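Local coordinates for glutamate--tRNA ligase, cytoplasmic (PDB 2HRA), which attaches glutamate to tRNA(Glu) after activating it with ATP, and is represented here by its N-terminal GST-like domain, which joins it to the cofactor Arc1p, at residues Y135-R147 and W167-H181. Sequence-based numbering, arbitrary orientation.
Sequences YSAADVACWGALR and WYTLLEMDPIFGEAH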
loop_
_atom_site.group_PDB
_atom_site.type_symbol
_atom_site.label_atom_id
_atom_site.label_comp_id
_atom_site.label_asym_id
_atom_site.label_seq_id
_atom_site.Cartn_x
_atom_site.Cartn_y
_atom_site.Cartn_z
ATOM N N TYR A 135 -9.349 6.611 7.775
ATOM C CA TYR A 135 -9.130 5.779 6.571
ATOM C C TYR A 135 -9.250 4.310 6.950
ATOM O O TYR A 135 -9.231 3.924 8.146
ATOM C CB TYR A 135 -7.807 6.064 5.830
ATOM C CG TYR A 135 -6.565 5.895 6.692
ATOM C CD1 TYR A 135 -6.093 4.626 7.057
ATOM C CD2 TYR A 135 -5.866 6.994 7.139
ATOM C CE1 TYR A 135 -4.980 4.489 7.865
ATOM C CE2 TYR A 135 -4.737 6.853 7.941
ATOM C CZ TYR A 135 -4.302 5.607 8.306
ATOM O OH TYR A 135 -3.192 5.490 9.122
ATOM N N SER A 136 -9.431 3.490 5.934
ATOM C CA SER A 136 -9.562 2.048 6.105
ATOM C C SER A 136 -8.541 1.325 5.242
ATOM O O SER A 136 -7.755 1.934 4.505
ATOM C CB SER A 136 -10.979 1.614 5.712
ATOM O OG SER A 136 -11.106 1.691 4.292
ATOM N N ALA A 137 -8.596 0.008 5.312
ATOM C CA ALA A 137 -7.774 -0.877 4.506
ATOM C C ALA A 137 -7.990 -0.622 3.043
ATOM O O ALA A 137 -7.087 -0.846 2.227
ATOM C CB ALA A 137 -8.088 -2.388 4.857
ATOM N N ALA A 138 -9.189 -0.190 2.673
ATOM C CA ALA A 138 -9.448 0.141 1.277
ATOM C C ALA A 138 -8.469 1.242 0.795
ATOM O O ALA A 138 -7.897 1.175 -0.300
ATOM C CB ALA A 138 -10.932 0.576 1.104
ATOM N N ASP A 139 -8.318 2.281 1.612
ATOM C CA ASP A 139 -7.450 3.395 1.294
ATOM C C ASP A 139 -5.995 2.935 1.234
ATOM O O ASP A 139 -5.233 3.381 0.385
ATOM C CB ASP A 139 -7.605 4.509 2.348
ATOM C CG ASP A 139 -9.004 5.061 2.397
ATOM O OD1 ASP A 139 -9.758 4.667 3.329
ATOM O OD2 ASP A 139 -9.366 5.853 1.495
ATOM N N VAL A 140 -5.609 2.033 2.134
ATOM C CA VAL A 140 -4.211 1.599 2.218
ATOM C C VAL A 140 -3.831 0.840 0.970
ATOM O O VAL A 140 -2.780 1.069 0.372
ATOM C CB VAL A 140 -3.992 0.745 3.496
ATOM C CG1 VAL A 140 -2.619 0.155 3.543
ATOM C CG2 VAL A 140 -4.259 1.590 4.750
ATOM N N ALA A 141 -4.711 -0.045 0.552
ATOM C CA ALA A 141 -4.466 -0.840 -0.624
ATOM C C ALA A 141 -4.430 0.014 -1.878
ATOM O O ALA A 141 -3.546 -0.182 -2.727
ATOM C CB ALA A 141 -5.517 -1.958 -0.737
ATOM N N CYS A 142 -5.367 0.967 -2.016
ATOM C CA CYS A 142 -5.401 1.792 -3.221
ATOM C C CYS A 142 -4.260 2.783 -3.245
ATOM O O CYS A 142 -3.684 3.040 -4.313
ATOM C CB CYS A 142 -6.761 2.479 -3.407
ATOM S SG CYS A 142 -8.127 1.333 -3.740
ATOM N N TRP A 143 -3.887 3.314 -2.090
ATOM C CA TRP A 143 -2.772 4.257 -2.049
ATOM C C TRP A 143 -1.455 3.574 -2.393
ATOM O O TRP A 143 -0.686 4.073 -3.226
ATOM C CB TRP A 143 -2.636 4.932 -0.704
ATOM C CG TRP A 143 -1.804 6.202 -0.779
ATOM C CD1 TRP A 143 -2.285 7.445 -0.923
ATOM C CD2 TRP A 143 -0.365 6.331 -0.671
ATOM N NE1 TRP A 143 -1.253 8.354 -0.926
ATOM C CE2 TRP A 143 -0.064 7.689 -0.787
ATOM C CE3 TRP A 143 0.698 5.416 -0.521
ATOM C CZ2 TRP A 143 1.252 8.180 -0.750
ATOM C CZ3 TRP A 143 1.982 5.895 -0.476
ATOM C CH2 TRP A 143 2.252 7.268 -0.574
ATOM N N GLY A 144 -1.208 2.433 -1.770
ATOM C CA GLY A 144 -0.024 1.622 -2.065
ATOM C C GLY A 144 0.066 1.221 -3.516
ATOM O O GLY A 144 1.111 1.369 -4.148
ATOM N N ALA A 145 -1.040 0.750 -4.076
ATOM C CA ALA A 145 -1.091 0.375 -5.488
ATOM C C ALA A 145 -0.668 1.558 -6.372
ATOM O O ALA A 145 0.156 1.403 -7.280
ATOM C CB ALA A 145 -2.493 -0.135 -5.865
ATOM N N LEU A 146 -1.213 2.748 -6.126
ATOM C CA LEU A 146 -0.874 3.909 -6.989
ATOM C C LEU A 146 0.563 4.404 -6.776
ATOM O O LEU A 146 1.241 4.831 -7.737
ATOM C CB LEU A 146 -1.905 5.054 -6.812
ATOM C CG LEU A 146 -3.364 4.711 -7.198
ATOM C CD1 LEU A 146 -4.298 5.859 -6.784
ATOM C CD2 LEU A 146 -3.523 4.424 -8.683
ATOM N N ARG A 147 1.061 4.305 -5.550
ATOM C CA ARG A 147 2.460 4.618 -5.251
ATOM C C ARG A 147 3.366 3.717 -6.075
ATOM O O ARG A 147 4.394 4.152 -6.568
ATOM C CB ARG A 147 2.788 4.455 -3.757
ATOM C CG ARG A 147 4.214 4.849 -3.334
ATOM C CD ARG A 147 4.547 6.251 -3.841
ATOM N NE ARG A 147 5.915 6.668 -3.581
ATOM C CZ ARG A 147 6.938 6.446 -4.390
ATOM N NH1 ARG A 147 6.789 5.783 -5.536
ATOM N NH2 ARG A 147 8.127 6.876 -4.036
ATOM N N TRP A 167 -7.233 13.183 -2.452
ATOM C CA TRP A 167 -7.136 12.039 -1.534
ATOM C C TRP A 167 -5.700 11.489 -1.419
ATOM O O TRP A 167 -5.278 11.137 -0.331
ATOM C CB TRP A 167 -8.116 10.958 -1.980
ATOM C CG TRP A 167 -7.913 9.579 -1.470
ATOM C CD1 TRP A 167 -8.473 9.027 -0.364
ATOM C CD2 TRP A 167 -7.154 8.535 -2.104
ATOM N NE1 TRP A 167 -8.103 7.705 -0.266
ATOM C CE2 TRP A 167 -7.286 7.385 -1.314
ATOM C CE3 TRP A 167 -6.412 8.458 -3.289
ATOM C CZ2 TRP A 167 -6.669 6.169 -1.636
ATOM C CZ3 TRP A 167 -5.782 7.234 -3.616
ATOM C CH2 TRP A 167 -5.907 6.127 -2.794
ATOM N N TYR A 168 -4.992 11.383 -2.541
ATOM C CA TYR A 168 -3.619 10.869 -2.571
ATOM C C TYR A 168 -2.674 11.831 -1.817
ATOM O O TYR A 168 -1.871 11.408 -0.979
ATOM C CB TYR A 168 -3.148 10.613 -4.016
ATOM C CG TYR A 168 -1.779 9.947 -4.104
ATOM C CD1 TYR A 168 -1.662 8.582 -4.267
ATOM C CD2 TYR A 168 -0.600 10.696 -4.015
ATOM C CE1 TYR A 168 -0.404 7.965 -4.303
ATOM C CE2 TYR A 168 0.647 10.094 -4.060
ATOM C CZ TYR A 168 0.731 8.718 -4.199
ATOM O OH TYR A 168 1.954 8.084 -4.242
ATOM N N THR A 169 -2.800 13.123 -2.085
ATOM C CA THR A 169 -2.032 14.148 -1.374
ATOM C C THR A 169 -2.339 14.190 0.126
ATOM O O THR A 169 -1.417 14.332 0.943
ATOM C CB THR A 169 -2.299 15.497 -2.000
ATOM O OG1 THR A 169 -1.949 15.394 -3.385
ATOM C CG2 THR A 169 -1.483 16.620 -1.341
ATOM N N LEU A 170 -3.605 14.040 0.489
ATOM C CA LEU A 170 -3.975 14.003 1.896
ATOM C C LEU A 170 -3.181 12.901 2.579
ATOM O O LEU A 170 -2.422 13.153 3.526
ATOM C CB LEU A 170 -5.475 13.743 2.068
ATOM C CG LEU A 170 -5.942 13.685 3.527
ATOM C CD1 LEU A 170 -5.609 14.986 4.301
ATOM C CD2 LEU A 170 -7.423 13.386 3.508
ATOM N N LEU A 171 -3.339 11.681 2.071
ATOM C CA LEU A 171 -2.666 10.523 2.647
ATOM C C LEU A 171 -1.132 10.628 2.582
ATOM O O LEU A 171 -0.453 10.236 3.526
ATOM C CB LEU A 171 -3.165 9.215 2.002
ATOM C CG LEU A 171 -4.596 8.847 2.419
ATOM C CD1 LEU A 171 -5.153 7.726 1.564
ATOM C CD2 LEU A 171 -4.676 8.472 3.919
ATOM N N GLU A 172 -0.602 11.196 1.504
ATOM C CA GLU A 172 0.840 11.385 1.370
ATOM C C GLU A 172 1.432 12.278 2.490
ATOM O O GLU A 172 2.549 12.037 2.932
ATOM C CB GLU A 172 1.173 11.951 -0.010
ATOM C CG GLU A 172 2.652 12.082 -0.326
ATOM C CD GLU A 172 2.879 12.751 -1.663
ATOM O OE1 GLU A 172 3.579 12.165 -2.505
ATOM O OE2 GLU A 172 2.343 13.868 -1.882
ATOM N N MET A 173 0.690 13.281 2.951
ATOM C CA MET A 173 1.132 14.124 4.069
ATOM C C MET A 173 1.180 13.385 5.428
ATOM O O MET A 173 1.714 13.909 6.404
ATOM C CB MET A 173 0.230 15.355 4.209
ATOM C CG MET A 173 0.300 16.319 3.048
ATOM S SD MET A 173 -0.817 17.739 3.221
ATOM C CE MET A 173 -2.420 16.970 3.487
ATOM N N ASP A 174 0.596 12.195 5.486
ATOM C CA ASP A 174 0.648 11.335 6.642
ATOM C C ASP A 174 1.900 10.467 6.461
ATOM O O ASP A 174 1.929 9.599 5.585
ATOM C CB ASP A 174 -0.629 10.491 6.671
ATOM C CG ASP A 174 -0.757 9.616 7.914
ATOM O OD1 ASP A 174 0.268 9.330 8.534
ATOM O OD2 ASP A 174 -1.900 9.191 8.248
ATOM N N PRO A 175 2.930 10.663 7.312
ATOM C CA PRO A 175 4.211 9.940 7.206
ATOM C C PRO A 175 4.085 8.424 7.091
ATOM O O PRO A 175 4.921 7.759 6.441
ATOM C CB PRO A 175 4.906 10.265 8.530
ATOM C CG PRO A 175 4.274 11.466 9.045
ATOM C CD PRO A 175 2.901 11.552 8.483
ATOM N N ILE A 176 3.084 7.875 7.767
ATOM C CA ILE A 176 2.803 6.445 7.695
ATOM C C ILE A 176 2.749 5.988 6.247
ATOM O O ILE A 176 3.237 4.900 5.944
ATOM C CB ILE A 176 1.507 6.052 8.442
ATOM C CG1 ILE A 176 1.796 5.930 9.941
ATOM C CG2 ILE A 176 0.953 4.726 7.909
ATOM C CD1 ILE A 176 0.594 6.097 10.876
ATOM N N PHE A 177 2.163 6.824 5.379
ATOM C CA PHE A 177 2.075 6.556 3.917
ATOM C C PHE A 177 3.238 7.207 3.188
ATOM O O PHE A 177 3.983 6.560 2.485
ATOM C CB PHE A 177 0.810 7.165 3.318
ATOM C CG PHE A 177 -0.452 6.468 3.711
ATOM C CD1 PHE A 177 -0.912 6.523 5.022
ATOM C CD2 PHE A 177 -1.180 5.773 2.775
ATOM C CE1 PHE A 177 -2.074 5.878 5.390
ATOM C CE2 PHE A 177 -2.352 5.122 3.120
ATOM C CZ PHE A 177 -2.796 5.170 4.431
ATOM N N GLY A 178 3.353 8.516 3.353
ATOM C CA GLY A 178 4.250 9.322 2.532
ATOM C C GLY A 178 5.749 9.154 2.763
ATOM O O GLY A 178 6.539 9.575 1.909
ATOM N N GLU A 179 6.152 8.595 3.911
ATOM C CA GLU A 179 7.574 8.288 4.151
ATOM C C GLU A 179 7.897 6.787 3.998
ATOM O O GLU A 179 9.029 6.367 4.267
ATOM C CB GLU A 179 8.014 8.786 5.535
ATOM C CG GLU A 179 7.890 10.283 5.679
ATOM C CD GLU A 179 8.361 10.788 7.018
ATOM O OE1 GLU A 179 8.715 9.983 7.901
ATOM O OE2 GLU A 179 8.362 12.015 7.188
ATOM N N ALA A 180 6.933 5.978 3.550
ATOM C CA ALA A 180 7.172 4.547 3.410
ATOM C C ALA A 180 8.261 4.283 2.363
ATOM O O ALA A 180 9.135 3.442 2.566
ATOM C CB ALA A 180 5.878 3.799 3.063
ATOM N N HIS A 181 8.214 5.008 1.258
ATOM C CA HIS A 181 9.264 4.909 0.244
ATOM C C HIS A 181 10.647 5.252 0.815
ATOM O O HIS A 181 11.577 4.465 0.695
ATOM C CB HIS A 181 8.964 5.797 -0.959
ATOM C CG HIS A 181 10.165 6.054 -1.807
ATOM N ND1 HIS A 181 10.639 5.137 -2.716
ATOM C CD2 HIS A 181 11.021 7.102 -1.846
ATOM C CE1 HIS A 181 11.725 5.619 -3.299
ATOM N NE2 HIS A 181 11.979 6.809 -2.785
#
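The Trp143 indole lies between the Tyr168 ring and the edge of Phe177. On one face its five-membered ring and the Tyr168 ring form an offset stack, centroids 4.0 Å apart and planes 12° apart. On the opposite face Phe177 stands edge-on, with CD2 3.6 Å from Trp143 CD2, and Phe177 CB sits over the centre of the six-membered ring of Trp143, a CH-pi contact. The indole is placed there by CG lying anti to the backbone N (chi1 -161°). Trp143 NE1 donates in its ring plane to Tyr168 O at 3.1 Å, nearly straight at 170°. That carbonyl also takes the helical bond from Glu172 N. Phe177 turns another part of its edge to the Tyr135 face, with CE1 3.7 Å from Tyr135 CZ. Near the start of helix 137-148, Trp167 NE1 gives a 2.9 Å hydrogen bond to Asp139 OD2, which also accepts from Ile129 N, while Asp139 OD1 closes the capping box with Ser136 N. With an alanine in place of Trp143, a gap would probably open between Tyr168 and Phe177, and Tyr168 O would lose its cross-contact donor. The aromatic cluster thus joins Tyr135 and helix 137-148 to Arc1p-binding helix 162-172 and short helix 175-178, its indole N-H groups paired inside a largely apolar interface.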